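Local coordinates for extracellular solute-binding protein family 1 (Alicyclobacillus acidocaldarius subsp. acidocaldarius, PDB 4OVJ) that probably captures a solute, perhaps a sugar, outside the cell and delivers it to an ABC transporter in the membrane, at residues R331-P334 against V339-Q342. Residues are numbered along the deposited sequence; the frame is centred on the assembly and turned at random. Where two conformers were deposited one is given.
Sequences RGIP and VRTQ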
ATOM      1  N   ARG A 331      -9.351  -4.758  -4.273  1.00 12.81           N
ATOM      2  CA  ARG A 331      -8.466  -3.585  -4.408  1.00 12.77           C
ATOM      3  C   ARG A 331      -7.552  -3.344  -3.203  1.00 12.27           C
ATOM      4  O   ARG A 331      -6.650  -2.503  -3.249  1.00 13.68           O
ATOM      5  CB  ARG A 331      -9.311  -2.341  -4.613  1.00 12.96           C
ATOM      6  CG  ARG A 331     -10.013  -2.279  -5.954  1.00 13.85           C
ATOM      7  CD  ARG A 331     -10.970  -1.105  -5.935  1.00 14.23           C
ATOM      8  NE  ARG A 331     -11.474  -0.729  -7.255  1.00 14.96           N
ATOM      9  CZ  ARG A 331     -12.490  -1.314  -7.893  1.00 14.75           C
ATOM     10  NH1 ARG A 331     -13.143  -2.345  -7.371  1.00 17.07           N
ATOM     11  NH2 ARG A 331     -12.861  -0.855  -9.075  1.00 14.97           N
ATOM     12  N   GLY A 332      -7.803  -4.068  -2.125  1.00 12.24           N
ATOM     13  CA  GLY A 332      -7.113  -3.869  -0.866  1.00 11.61           C
ATOM     14  C   GLY A 332      -8.082  -3.893   0.303  1.00 10.32           C
ATOM     15  O   GLY A 332      -9.234  -4.312   0.176  1.00 10.54           O
ATOM     16  N   ILE A 333      -7.598  -3.442   1.453  0.50 10.01           N
ATOM     17  CA  ILE A 333      -8.405  -3.378   2.660  0.50 10.76           C
ATOM     18  C   ILE A 333      -9.383  -2.209   2.556  0.50 10.07           C
ATOM     19  O   ILE A 333      -8.993  -1.122   2.139  0.50  9.58           O
ATOM     20  CB  ILE A 333      -7.510  -3.188   3.888  0.50 12.60           C
ATOM     21  CG1 ILE A 333      -6.579  -4.388   4.013  0.50 14.87           C
ATOM     22  CG2 ILE A 333      -8.349  -3.040   5.148  0.50 12.77           C
ATOM     23  CD1 ILE A 333      -7.329  -5.690   3.869  0.50 17.37           C
ATOM     24  N   PRO A 334     -10.655  -2.417   2.936  1.00 10.50           N
ATOM     25  CA  PRO A 334     -11.610  -1.320   2.855  1.00 11.37           C
ATOM     26  C   PRO A 334     -11.166  -0.083   3.614  1.00 10.21           C
ATOM     27  O   PRO A 334     -10.642  -0.174   4.730  1.00 10.26           O
ATOM     28  CB  PRO A 334     -12.870  -1.899   3.486  1.00 12.81           C
ATOM     29  CG  PRO A 334     -12.770  -3.357   3.215  1.00 13.70           C
ATOM     30  CD  PRO A 334     -11.310  -3.679   3.315  1.00 12.04           C
ATOM     31  N   VAL A 339     -17.191  -0.016   7.427  1.00 12.58           N
ATOM     32  CA  VAL A 339     -17.234  -1.183   6.547  1.00 12.19           C
ATOM     33  C   VAL A 339     -16.357  -2.286   7.125  1.00 12.26           C
ATOM     34  O   VAL A 339     -16.767  -3.439   7.185  1.00 14.48           O
ATOM     35  CB  VAL A 339     -16.806  -0.831   5.109  1.00 12.71           C
ATOM     36  CG1 VAL A 339     -16.592  -2.079   4.275  1.00 14.30           C
ATOM     37  CG2 VAL A 339     -17.842   0.073   4.473  1.00 14.13           C
ATOM     38  N   ARG A 340     -15.154  -1.936   7.569  1.00 11.44           N
ATOM     39  CA  ARG A 340     -14.283  -2.938   8.194  1.00 13.48           C
ATOM     40  C   ARG A 340     -14.968  -3.595   9.394  1.00 15.30           C
ATOM     41  O   ARG A 340     -14.942  -4.829   9.532  1.00 15.28           O
ATOM     42  CB  ARG A 340     -12.945  -2.347   8.604  1.00 13.35           C
ATOM     43  CG  ARG A 340     -12.047  -1.999   7.417  1.00 12.44           C
ATOM     44  CD  ARG A 340     -10.598  -1.776   7.821  1.00 12.84           C
ATOM     45  NE  ARG A 340     -10.461  -0.729   8.815  1.00 11.32           N
ATOM     46  CZ  ARG A 340     -10.460   0.578   8.557  1.00 11.68           C
ATOM     47  NH1 ARG A 340     -10.557   1.044   7.310  1.00 12.58           N
ATOM     48  NH2 ARG A 340     -10.364   1.431   9.551  1.00 11.11           N
ATOM     49  N   THR A 341     -15.595  -2.779  10.242  1.00 14.93           N
ATOM     50  CA  THR A 341     -16.288  -3.302  11.439  1.00 18.03           C
ATOM     51  C   THR A 341     -17.386  -4.296  11.055  1.00 18.14           C
ATOM     52  O   THR A 341     -17.485  -5.395  11.627  1.00 22.63           O
ATOM     53  CB  THR A 341     -16.847  -2.158  12.314  1.00 19.28           C
ATOM     54  OG1 THR A 341     -15.762  -1.357  12.796  1.00 20.43           O
ATOM     55  CG2 THR A 341     -17.616  -2.703  13.527  1.00 21.17           C
ATOM     56  N   GLN A 342     -18.197  -3.919  10.076  1.00 17.70           N
ATOM     57  CA  GLN A 342     -19.311  -4.756   9.652  1.00 22.99           C
ATOM     58  C   GLN A 342     -18.845  -6.021   8.922  1.00 22.76           C
ATOM     59  O   GLN A 342     -19.450  -7.086   9.074  1.00 26.00           O
ATOM     60  CB  GLN A 342     -20.304  -3.931   8.828  1.00 24.58           C
ATOM     61  CG  GLN A 342     -20.937  -2.833   9.676  1.00 30.44           C
ATOM     62  CD  GLN A 342     -21.911  -1.952   8.918  1.00 38.61           C
ATOM     63  OE1 GLN A 342     -21.652  -0.765   8.697  1.00 44.52           O
ATOM     64  NE2 GLN A 342     -23.045  -2.522   8.529  1.00 45.94           N
TER
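R340 reaches back from helix 337-345 to the backbone of P334, tying strand 333-334 to the helix that follows it in a periplasmic-binding-protein fold. This short strand pairs antiparallel with strand 128-144, I333 bonding through its backbone to L136, and only two residues separate its end from helix 337-345. Followed outward from CB, the R340 side chain first sets CG beside the P334 ring, 4.0 Å from its CB, and 3.5 Å from the P334 carbonyl oxygen. CD comes next and lies against I333, whose methyl CG2 is 3.7 Å away in one of the two conformers of that residue. The chain then bends at CG-CD (chi3 -57°), which curls the guanidinium back towards the carbonyl instead of letting it run straight on. NH1 donates to P334 O at 2.9 Å with an N-H...O angle of 158°. The oxygen sits at the guanidinium edge, almost in its plane, whereas NH1 is tilted 23° from the carbonyl plane. A weak second bond links NH1 to V335 O, and NE is held by N360 OD1 on helix 350-365, so the buried group is fixed from two parts of the chain. A leucine in place of R340 would probably leave P334 O and N360 OD1 without these donors, and the helix linked to the strand end mainly by apolar contact. The same helix 350-365 packs on the strand, its F356 touching both I333 and P334. The other contact is apolar: V339, whose side chain runs at about a right angle to that of P334, has CG1 anti to its own backbone nitrogen and brings that methyl to 3.8 Å from P334 CB.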